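Local coordinates for protein glycoside hydrolase (PDB 6ORH) that probably hydrolyses alpha-L-fucosyl linkages as a glycoside hydrolase family 29 alpha-fucosidase, contributing to the breakdown of host-derived carbohydrate antigens, at residues 52-57 with 103-108; 144-149 with 168-173; 374-379 with 396-401. The protein carries 2 engineered substitutions. All coordinates share one frame; numbering follows the deposited sequence.

Contact 1 of 3, residues 52-57 with 103-108; sequences SQLDAR and GDLLLE. With EDO (1,2-ethanediol), chain J; EDO (1,2-ethanediol), chain H.
Ala-56 and Glu-108 mark the closest backbone approach, their CA atoms 6.0 Å apart in the first turns of helices 56-65 and 105-116. No direct hydrogen bond joins 52-57 to 103-108, and the 169 Å² they bury comes from four residues. Ala-56 CB packs on the second backbone, 3.8 Å from Glu-108 C, a spacing consistent with the small side chain there. Beside it, the Leu-54 and Leu-105 side chains lie roughly perpendicular, with Leu-54 CD2 3.9 Å from Leu-105 CD1. A chi1 of -170° sets Leu-54 CG anti to N and carries both methyl branches to Leu-105 CD1; Trp-59 also touches both leucines. The same CD2 lies 3.6 Å from Glu-108 OE1, so carboxylate and methyl pack together. A water ties this oxygen to the helix start: it accepts from Ala-56 N at 2.9 Å and donates to Glu-108 OE1 at 2.7 Å. Glu-108 OE2 forms a salt bridge with Arg-99, which also binds Leu-54 O, so one arginine serves both segments. Each helix has an aspartate N-cap. Asp-55 OD1 receives Glu-58 N; Asp-104 OD1 receives Leu-107 N at 2.9 Å, nearly straight (162°) but from above the carboxylate plane. The arrangement is that of two neighbouring outer helices of a TIM barrel, packed at their capped N-termini.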
loop_
_atom_site.group_PDB
_atom_site.type_symbol
_atom_site.label_atom_id
_atom_site.label_comp_id
_atom_site.label_asym_id
_atom_site.label_seq_id
_atom_site.Cartn_x
_atom_site.Cartn_y
_atom_site.Cartn_z
ATOM N N SER A 52 -8.695 0.937 -42.104
ATOM C CA SER A 52 -9.850 1.080 -42.982
ATOM C C SER A 52 -11.164 0.717 -42.290
ATOM O O SER A 52 -12.231 1.142 -42.748
ATOM C CB SER A 52 -9.688 0.281 -44.244
ATOM O OG SER A 52 -9.476 -1.081 -43.910
ATOM N N GLN A 53 -11.097 -0.007 -41.169
ATOM C CA GLN A 53 -12.344 -0.356 -40.501
ATOM C C GLN A 53 -12.615 0.560 -39.304
ATOM O O GLN A 53 -13.504 0.246 -38.496
ATOM C CB GLN A 53 -12.290 -1.802 -40.015
ATOM C CG GLN A 53 -12.365 -2.810 -41.166
ATOM C CD GLN A 53 -11.907 -4.165 -40.688
ATOM O OE1 GLN A 53 -12.668 -4.929 -40.095
ATOM N NE2 GLN A 53 -10.641 -4.477 -40.898
ATOM N N LEU A 54 -11.901 1.694 -39.206
ATOM C CA LEU A 54 -11.996 2.495 -37.983
ATOM C C LEU A 54 -13.423 2.991 -37.738
ATOM O O LEU A 54 -14.090 3.516 -38.622
ATOM C CB LEU A 54 -11.004 3.658 -38.064
ATOM C CG LEU A 54 -10.802 4.448 -36.758
ATOM C CD1 LEU A 54 -9.391 5.008 -36.745
ATOM C CD2 LEU A 54 -11.799 5.628 -36.662
ATOM N N ASP A 55 -13.868 2.834 -36.487
ATOM C CA ASP A 55 -15.216 3.233 -36.111
ATOM C C ASP A 55 -15.133 3.952 -34.764
ATOM O O ASP A 55 -15.178 3.298 -33.708
ATOM C CB ASP A 55 -16.143 2.021 -36.115
ATOM C CG ASP A 55 -17.590 2.435 -35.936
ATOM O OD1 ASP A 55 -17.822 3.576 -35.517
ATOM O OD2 ASP A 55 -18.500 1.634 -36.311
ATOM N N ALA A 56 -14.936 5.290 -34.830
ATOM C CA ALA A 56 -14.786 6.078 -33.611
ATOM C C ALA A 56 -16.059 6.063 -32.764
ATOM O O ALA A 56 -15.978 6.210 -31.532
ATOM C CB ALA A 56 -14.388 7.512 -33.939
ATOM N N ARG A 57 -17.219 5.928 -33.416
ATOM C CA ARG A 57 -18.459 5.860 -32.650
ATOM C C ARG A 57 -18.469 4.604 -31.768
ATOM O O ARG A 57 -19.010 4.660 -30.660
ATOM C CB ARG A 57 -19.698 5.962 -33.564
ATOM C CG ARG A 57 -21.003 6.102 -32.784
ATOM C CD ARG A 57 -22.194 6.131 -33.747
ATOM N NE ARG A 57 -23.450 6.372 -33.027
ATOM C CZ ARG A 57 -24.191 5.451 -32.410
ATOM N NH1 ARG A 57 -23.826 4.182 -32.409
ATOM N NH2 ARG A 57 -25.310 5.813 -31.798
ATOM N N GLY A 103 -9.166 12.515 -43.980
ATOM C CA GLY A 103 -9.553 11.999 -42.667
ATOM C C GLY A 103 -9.243 12.993 -41.552
ATOM O O GLY A 103 -8.353 13.843 -41.657
ATOM N N ASP A 104 -10.054 12.934 -40.491
ATOM C CA ASP A 104 -9.811 13.792 -39.350
ATOM C C ASP A 104 -10.254 13.020 -38.112
ATOM O O ASP A 104 -11.449 12.937 -37.848
ATOM C CB ASP A 104 -10.546 15.135 -39.517
ATOM C CG ASP A 104 -10.357 16.097 -38.356
ATOM O OD1 ASP A 104 -9.925 15.630 -37.280
ATOM O OD2 ASP A 104 -10.638 17.301 -38.526
ATOM N N LEU A 105 -9.293 12.429 -37.374
ATOM C CA LEU A 105 -9.672 11.524 -36.292
ATOM C C LEU A 105 -10.261 12.335 -35.141
ATOM O O LEU A 105 -11.174 11.870 -34.469
ATOM C CB LEU A 105 -8.453 10.704 -35.848
ATOM C CG LEU A 105 -8.756 9.681 -34.750
ATOM C CD1 LEU A 105 -9.793 8.638 -35.218
ATOM C CD2 LEU A 105 -7.462 9.017 -34.285
ATOM N N LEU A 106 -9.752 13.560 -34.930
ATOM C CA LEU A 106 -10.296 14.393 -33.867
ATOM C C LEU A 106 -11.762 14.723 -34.150
ATOM O O LEU A 106 -12.569 14.695 -33.230
ATOM C CB LEU A 106 -9.417 15.632 -33.646
ATOM C CG LEU A 106 -9.893 16.589 -32.548
ATOM C CD1 LEU A 106 -9.993 15.891 -31.198
ATOM C CD2 LEU A 106 -8.952 17.776 -32.445
ATOM N N LEU A 107 -12.095 14.988 -35.430
ATOM C CA LEU A 107 -13.489 15.233 -35.781
ATOM C C LEU A 107 -14.332 13.976 -35.566
ATOM O O LEU A 107 -15.427 14.070 -34.994
ATOM C CB LEU A 107 -13.564 15.666 -37.250
ATOM C CG LEU A 107 -14.977 16.007 -37.727
ATOM C CD1 LEU A 107 -15.510 17.218 -36.983
ATOM C CD2 LEU A 107 -14.957 16.292 -39.228
ATOM N N GLU A 108 -13.873 12.812 -36.051
ATOM C CA GLU A 108 -14.675 11.594 -35.945
ATOM C C GLU A 108 -14.977 11.276 -34.479
ATOM O O GLU A 108 -16.127 10.987 -34.133
ATOM C CB GLU A 108 -14.033 10.399 -36.646
ATOM C CG GLU A 108 -13.899 10.648 -38.142
ATOM C CD GLU A 108 -13.560 9.414 -38.946
ATOM O OE1 GLU A 108 -13.430 8.326 -38.367
ATOM O OE2 GLU A 108 -13.402 9.562 -40.195
HETATM C C1 EDO J . -15.307 3.127 -41.444
HETATM O O1 EDO J . -13.915 3.101 -41.334
HETATM C C2 EDO J . -15.674 2.029 -42.328
HETATM O O2 EDO J . -14.855 2.130 -43.469
HETATM C C1 EDO H . -13.230 -6.872 -37.678
HETATM O O1 EDO H . -11.969 -6.224 -37.934
HETATM C C2 EDO H . -13.098 -8.338 -37.534
HETATM O O2 EDO H . -12.344 -8.958 -38.566
HETATM O O HOH W 1 -15.253 6.690 -37.322
#

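Contact 2 of 3, residues 144-149 with 168-173; sequences AYYLAQ and VWMNGA. Engineered in segment 168-173: Asn-171 (natural residue Asp). With GAL (beta-D-galactopyranose), chain C; FUC (alpha-L-fucopyranose), chain B; FUC (alpha-L-fucopyranose), chain D.
Asn-171 OD1 receives two donors: Ala-173 N at 2.9 Å, and O4 of the galactose through a weak hydrogen bond. The backbone donor, two residues on, closes an Asx turn and arrives in the carbonyl plane on a lone pair (C=O...N angle 145°). Asn-171 is engineered, replacing a natural Asp. Its ND2 gives an almost straight bond (177°) to O5 of the chain B fucose at 2.8 Å, so the amide spans two sugars. Gly-172 N donates to galactose O4 at 3.0 Å, adding a second grip on that hydroxyl. The CB of Trp-169 points away from helix 139-154, and the edge of its ring meets the galactose, CH2 lying 3.5 Å from C6; its NE1 binds Glu-255. Trp-169 ends strand 167-169 of the TIM barrel, and 170-173 run on from its C-terminal end; strands 119-124 and 167-169, with helix 139-154 between them, form a beta-alpha-beta unit. Behind the pocket, the helix reaches the residue just past the strand through Tyr-146. With CG anti to N (chi1 -167°), its ring extends until OH lies 3.6 Å from Met-170 CG, the side chains meeting at a slant. That hydroxyl is hydrogen-bonded to Leu-124 O, while Trp-188 stacks on the tyrosine ring and also touches Met-170.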
loop_
_atom_site.group_PDB
_atom_site.type_symbol
_atom_site.label_atom_id
_atom_site.label_comp_id
_atom_site.label_asym_id
_atom_site.label_seq_id
_atom_site.Cartn_x
_atom_site.Cartn_y
_atom_site.Cartn_z
ATOM N N ALA A 144 5.655 28.370 -31.108
ATOM C CA ALA A 144 4.573 28.937 -31.908
ATOM C C ALA A 144 3.787 27.861 -32.663
ATOM O O ALA A 144 2.573 27.982 -32.830
ATOM C CB ALA A 144 5.109 30.020 -32.836
ATOM N N TYR A 145 4.473 26.803 -33.110
ATOM C CA TYR A 145 3.849 25.662 -33.769
ATOM C C TYR A 145 2.893 24.978 -32.785
ATOM O O TYR A 145 1.717 24.740 -33.106
ATOM C CB TYR A 145 4.943 24.692 -34.251
ATOM C CG TYR A 145 4.472 23.338 -34.722
ATOM C CD1 TYR A 145 3.668 23.220 -35.850
ATOM C CD2 TYR A 145 4.770 22.164 -34.031
ATOM C CE1 TYR A 145 3.237 21.989 -36.298
ATOM C CE2 TYR A 145 4.347 20.917 -34.481
ATOM C CZ TYR A 145 3.543 20.833 -35.606
ATOM O OH TYR A 145 3.079 19.639 -36.078
ATOM N N TYR A 146 3.415 24.689 -31.589
ATOM C CA TYR A 146 2.613 24.025 -30.554
ATOM C C TYR A 146 1.364 24.847 -30.235
ATOM O O TYR A 146 0.241 24.312 -30.197
ATOM C CB TYR A 146 3.471 23.716 -29.314
ATOM C CG TYR A 146 2.799 22.774 -28.343
ATOM C CD1 TYR A 146 1.908 23.272 -27.393
ATOM C CD2 TYR A 146 3.071 21.422 -28.353
ATOM C CE1 TYR A 146 1.271 22.419 -26.504
ATOM C CE2 TYR A 146 2.446 20.549 -27.468
ATOM C CZ TYR A 146 1.516 21.056 -26.570
ATOM O OH TYR A 146 0.901 20.227 -25.661
ATOM N N LEU A 147 1.567 26.148 -29.997
ATOM C CA LEU A 147 0.498 27.067 -29.615
ATOM C C LEU A 147 -0.531 27.177 -30.743
ATOM O O LEU A 147 -1.738 27.183 -30.498
ATOM C CB LEU A 147 1.097 28.439 -29.265
ATOM C CG LEU A 147 0.068 29.501 -28.862
ATOM C CD1 LEU A 147 -0.736 29.058 -27.642
ATOM C CD2 LEU A 147 0.749 30.844 -28.586
ATOM N N ALA A 148 -0.062 27.282 -31.989
ATOM C CA ALA A 148 -0.987 27.321 -33.118
ATOM C C ALA A 148 -1.854 26.062 -33.172
ATOM O O ALA A 148 -3.015 26.147 -33.556
ATOM C CB ALA A 148 -0.254 27.521 -34.421
ATOM N N GLN A 149 -1.294 24.903 -32.804
ATOM C CA GLN A 149 -2.106 23.695 -32.821
ATOM C C GLN A 149 -3.114 23.723 -31.672
ATOM O O GLN A 149 -4.260 23.301 -31.868
ATOM C CB GLN A 149 -1.212 22.454 -32.903
ATOM C CG GLN A 149 -0.538 22.387 -34.265
ATOM C CD GLN A 149 0.172 21.078 -34.444
ATOM O OE1 GLN A 149 0.735 20.509 -33.494
ATOM N NE2 GLN A 149 0.177 20.617 -35.679
ATOM N N VAL A 168 -6.557 19.094 -21.188
ATOM C CA VAL A 168 -5.464 19.122 -22.162
ATOM C C VAL A 168 -4.290 18.383 -21.520
ATOM O O VAL A 168 -3.989 18.663 -20.365
ATOM C CB VAL A 168 -5.089 20.577 -22.518
ATOM C CG1 VAL A 168 -3.816 20.617 -23.368
ATOM C CG2 VAL A 168 -6.242 21.279 -23.253
ATOM N N TRP A 169 -3.645 17.472 -22.275
ATOM C CA TRP A 169 -2.564 16.657 -21.727
ATOM C C TRP A 169 -1.236 17.072 -22.358
ATOM O O TRP A 169 -1.071 16.997 -23.591
ATOM C CB TRP A 169 -2.856 15.171 -22.040
ATOM C CG TRP A 169 -2.942 14.299 -20.820
ATOM C CD1 TRP A 169 -3.988 14.213 -19.947
ATOM C CD2 TRP A 169 -1.963 13.346 -20.365
ATOM N NE1 TRP A 169 -3.730 13.300 -18.960
ATOM C CE2 TRP A 169 -2.514 12.717 -19.220
ATOM C CE3 TRP A 169 -0.684 12.951 -20.814
ATOM C CZ2 TRP A 169 -1.841 11.730 -18.506
ATOM C CZ3 TRP A 169 -0.044 11.936 -20.120
ATOM C CH2 TRP A 169 -0.596 11.374 -18.961
ATOM N N MET A 170 -0.284 17.480 -21.492
ATOM C CA MET A 170 1.073 17.834 -21.912
ATOM C C MET A 170 2.058 16.855 -21.273
ATOM O O MET A 170 2.559 17.059 -20.161
ATOM C CB MET A 170 1.380 19.260 -21.433
ATOM C CG MET A 170 0.414 20.254 -22.044
ATOM S SD MET A 170 0.761 21.894 -21.421
ATOM C CE MET A 170 -0.473 22.864 -22.292
ATOM N N ASN A 171 2.313 15.754 -21.975
ATOM C CA ASN A 171 3.183 14.705 -21.468
ATOM C C ASN A 171 4.564 15.272 -21.167
ATOM O O ASN A 171 5.070 16.056 -21.957
ATOM C CB ASN A 171 3.276 13.599 -22.534
ATOM C CG ASN A 171 3.698 12.290 -21.923
ATOM O OD1 ASN A 171 4.817 12.154 -21.434
ATOM N ND2 ASN A 171 2.835 11.305 -21.973
ATOM N N GLY A 172 5.181 14.854 -20.036
ATOM C CA GLY A 172 6.504 15.381 -19.706
ATOM C C GLY A 172 7.668 14.553 -20.281
ATOM O O GLY A 172 8.821 14.964 -20.119
ATOM N N ALA A 173 7.378 13.450 -20.984
ATOM C CA ALA A 173 8.412 12.510 -21.434
ATOM C C ALA A 173 9.214 13.066 -22.611
ATOM O O ALA A 173 8.649 13.597 -23.569
ATOM C CB ALA A 173 7.801 11.167 -21.795
HETATM C C1 GAL C . 6.080 10.033 -17.821
HETATM C C2 GAL C . 6.551 11.502 -17.727
HETATM C C3 GAL C . 5.534 12.358 -16.957
HETATM C C4 GAL C . 4.092 12.081 -17.393
HETATM C C5 GAL C . 3.866 10.564 -17.340
HETATM C C6 GAL C . 2.470 10.140 -17.731
HETATM O O2 GAL C . 7.804 11.549 -17.026
HETATM O O3 GAL C . 5.870 13.768 -17.090
HETATM O O4 GAL C . 3.843 12.561 -18.746
HETATM O O5 GAL C . 4.747 9.967 -18.324
HETATM O O6 GAL C . 2.303 8.729 -17.426
HETATM C C1 FUC B . 4.812 8.596 -21.316
HETATM C C2 FUC B . 4.891 8.456 -22.827
HETATM C C3 FUC B . 4.125 7.195 -23.214
HETATM C C4 FUC B . 2.641 7.363 -22.871
HETATM C C5 FUC B . 2.537 7.656 -21.354
HETATM C C6 FUC B . 1.124 8.020 -20.937
HETATM O O2 FUC B . 6.282 8.320 -23.168
HETATM O O3 FUC B . 4.291 6.963 -24.624
HETATM O O4 FUC B . 2.090 8.436 -23.685
HETATM O O5 FUC B . 3.435 8.761 -20.935
HETATM C C1 FUC D . 8.734 12.494 -17.564
HETATM C C2 FUC D . 9.620 12.944 -16.386
HETATM C C3 FUC D . 10.537 11.768 -15.982
HETATM C C4 FUC D . 11.379 11.298 -17.147
HETATM C C5 FUC D . 10.424 10.876 -18.254
HETATM C C6 FUC D . 11.119 10.421 -19.531
HETATM O O2 FUC D . 8.779 13.334 -15.331
HETATM O O3 FUC D . 11.417 12.098 -14.892
HETATM O O4 FUC D . 12.234 12.350 -17.633
HETATM O O5 FUC D . 9.610 12.004 -18.553
#

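Contact 3 of 3, residues 374-379 with 396-401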
loop_
_atom_site.group_PDB
_atom_site.type_symbol
_atom_site.label_atom_id
_atom_site.label_comp_id
_atom_site.label_asym_id
_atom_site.label_seq_id
_atom_site.Cartn_x
_atom_site.Cartn_y
_atom_site.Cartn_z
ATOM N N LYS A 374 -25.195 -7.118 9.415
ATOM C CA LYS A 374 -25.063 -7.163 7.965
ATOM C C LYS A 374 -23.634 -7.563 7.630
ATOM O O LYS A 374 -22.752 -7.434 8.473
ATOM C CB LYS A 374 -25.380 -5.796 7.341
ATOM C CG LYS A 374 -26.698 -5.188 7.792
ATOM C CD LYS A 374 -27.205 -4.074 6.901
ATOM C CE LYS A 374 -28.517 -3.510 7.405
ATOM N NZ LYS A 374 -28.833 -2.197 6.787
ATOM N N THR A 375 -23.416 -8.046 6.398
ATOM C CA THR A 375 -22.142 -8.599 5.972
ATOM C C THR A 375 -21.524 -7.685 4.915
ATOM O O THR A 375 -22.137 -7.442 3.875
ATOM C CB THR A 375 -22.319 -10.004 5.398
ATOM O OG1 THR A 375 -22.877 -10.739 6.488
ATOM C CG2 THR A 375 -21.030 -10.662 4.972
ATOM N N PHE A 376 -20.314 -7.203 5.222
ATOM C CA PHE A 376 -19.656 -6.209 4.383
ATOM C C PHE A 376 -18.142 -6.407 4.423
ATOM O O PHE A 376 -17.606 -7.115 5.283
ATOM C CB PHE A 376 -20.083 -4.803 4.810
ATOM C CG PHE A 376 -19.794 -4.515 6.267
ATOM C CD1 PHE A 376 -18.551 -4.049 6.668
ATOM C CD2 PHE A 376 -20.770 -4.719 7.230
ATOM C CE1 PHE A 376 -18.286 -3.792 8.006
ATOM C CE2 PHE A 376 -20.507 -4.469 8.570
ATOM C CZ PHE A 376 -19.264 -4.007 8.954
ATOM N N ASP A 377 -17.438 -5.784 3.464
ATOM C CA ASP A 377 -15.989 -5.830 3.424
ATOM C C ASP A 377 -15.425 -4.530 2.850
ATOM O O ASP A 377 -14.227 -4.477 2.583
ATOM C CB ASP A 377 -15.440 -7.031 2.645
ATOM C CG ASP A 377 -15.921 -7.160 1.201
ATOM O OD1 ASP A 377 -16.798 -6.375 0.763
ATOM O OD2 ASP A 377 -15.471 -8.109 0.550
ATOM N N VAL A 378 -16.286 -3.521 2.665
ATOM C CA VAL A 378 -15.825 -2.218 2.187
ATOM C C VAL A 378 -16.505 -1.114 2.982
ATOM O O VAL A 378 -17.729 -1.081 3.098
ATOM C CB VAL A 378 -16.096 -1.995 0.688
ATOM C CG1 VAL A 378 -15.466 -0.661 0.245
ATOM C CG2 VAL A 378 -15.557 -3.133 -0.160
ATOM N N ILE A 379 -15.715 -0.136 3.453
ATOM C CA ILE A 379 -16.286 1.099 3.974
ATOM C C ILE A 379 -15.901 2.257 3.040
ATOM O O ILE A 379 -14.794 2.265 2.528
ATOM C CB ILE A 379 -15.884 1.358 5.447
ATOM C CG1 ILE A 379 -16.690 2.515 6.050
ATOM C CG2 ILE A 379 -14.365 1.580 5.560
ATOM C CD1 ILE A 379 -16.550 2.730 7.566
ATOM N N VAL A 396 -10.974 2.226 11.484
ATOM C CA VAL A 396 -12.333 1.711 11.519
ATOM C C VAL A 396 -12.310 0.432 12.347
ATOM O O VAL A 396 -11.415 -0.400 12.211
ATOM C CB VAL A 396 -12.796 1.406 10.082
ATOM C CG1 VAL A 396 -14.201 0.807 10.080
ATOM C CG2 VAL A 396 -12.820 2.683 9.259
ATOM N N GLN A 397 -13.325 0.265 13.208
ATOM C CA GLN A 397 -13.423 -0.967 13.972
ATOM C C GLN A 397 -14.839 -1.518 13.855
ATOM O O GLN A 397 -15.772 -0.784 13.535
ATOM C CB GLN A 397 -13.143 -0.749 15.461
ATOM C CG GLN A 397 -12.007 0.209 15.757
ATOM C CD GLN A 397 -11.947 0.389 17.247
ATOM O OE1 GLN A 397 -12.947 0.718 17.883
ATOM N NE2 GLN A 397 -10.786 0.111 17.813
ATOM N N VAL A 398 -14.973 -2.818 14.123
ATOM C CA VAL A 398 -16.273 -3.476 14.103
ATOM C C VAL A 398 -16.398 -4.320 15.368
ATOM O O VAL A 398 -15.407 -4.872 15.832
ATOM C CB VAL A 398 -16.470 -4.303 12.823
ATOM C CG1 VAL A 398 -16.586 -3.393 11.597
ATOM C CG2 VAL A 398 -15.358 -5.318 12.614
ATOM N N GLU A 399 -17.601 -4.355 15.945
ATOM C CA GLU A 399 -17.789 -5.153 17.154
ATOM C C GLU A 399 -18.133 -6.591 16.769
ATOM O O GLU A 399 -19.088 -6.822 16.032
ATOM C CB GLU A 399 -18.873 -4.538 18.034
ATOM C CG GLU A 399 -18.922 -5.193 19.420
ATOM C CD GLU A 399 -19.960 -4.574 20.348
ATOM O OE1 GLU A 399 -21.030 -4.188 19.852
ATOM O OE2 GLU A 399 -19.670 -4.441 21.562
ATOM N N VAL A 400 -17.339 -7.537 17.290
ATOM C CA VAL A 400 -17.478 -8.948 16.977
ATOM C C VAL A 400 -17.499 -9.687 18.303
ATOM O O VAL A 400 -16.495 -9.717 19.029
ATOM C CB VAL A 400 -16.357 -9.455 16.049
ATOM C CG1 VAL A 400 -16.482 -10.951 15.787
ATOM C CG2 VAL A 400 -16.321 -8.682 14.739
ATOM N N ASP A 401 -18.678 -10.236 18.629
ATOM C CA ASP A 401 -18.842 -11.003 19.851
ATOM C C ASP A 401 -18.435 -10.167 21.061
ATOM O O ASP A 401 -17.772 -10.664 21.972
ATOM C CB ASP A 401 -18.045 -12.308 19.775
ATOM C CG ASP A 401 -18.824 -13.409 19.096
ATOM O OD1 ASP A 401 -19.778 -13.904 19.729
ATOM O OD2 ASP A 401 -18.492 -13.736 17.933
#
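Phe-376 and Ile-379 meet Val-398 and Val-396 through apolar contacts alone. The CA separations, 10.6 Å for Phe-376 with Val-398 and 8.5 Å for Ile-379 with Val-396, are too wide for backbone pairing and fit two sheets stacked face to face. The touching parts run 158° apart, close to antiparallel in direction.

The aromatic contact is made at a ring edge. Val-398 CG1 lies near the plane of the Phe-376 ring, 3.8 Å from CZ and 4.0 Å from CE1, and the two side chains run by one another in opposing senses. Phe-376 CG stands between N and the carbonyl carbon (chi1 57°), a torsion that brings the far end of the ring to the opposing strand. Ile-429 and Leu-447 also touch this phenylalanine, one from each sheet.

The aliphatic contact is tip to tip. Ile-379 is extended, and its CD1 comes to 3.9 Å from Val-396 CG1 and 4.1 Å from Val-396 CG2, seated against both branches. Phe-407 touches Ile-379 and Val-396 alike, while Val-431 and Ile-445 add to the isoleucine's surroundings.

Backbone hydrogen bonding lies within the sheets. Phe-376 pairs with Val-424 of strand 417-426. Asp-377 and Val-378 both face Tyr-448, a classic beta bulge at the corner between strands 373-376 and 378-382. Asp-377 OD2 is hydrogen-bonded to Thr-450 OG1.

Strand 391-400 pairs with 403-410, the strand that carries the glycan-contacting residues Val-403, Trp-404 and Gln-405. The two stacked antiparallel sheets and their apolar filling are characteristic of the beta-sandwich of F5/8 type C, galactose-binding-like domains.

The three contacts follow one another along the chain without overlap. Contacts 1 and 2 share the TIM-barrel region, their centres about 22 Å apart and their nearest atoms about 7 Å apart. Contact 1 joins the starts of helices 56-65 and 105-116; contact 2 joins helix 139-154 to the end of strand 167-169, at the glycan pocket. Strand 119-124, which follows helix 105-116, pairs in parallel with 167-169 and so links the two in the barrel. Contact 3 lies across the chain's centre, about 49 Å from either of the others between centres, in the beta-sandwich. The barrel and the sandwich each have glycan bound, and contact 3 lies far from the two barrel contacts.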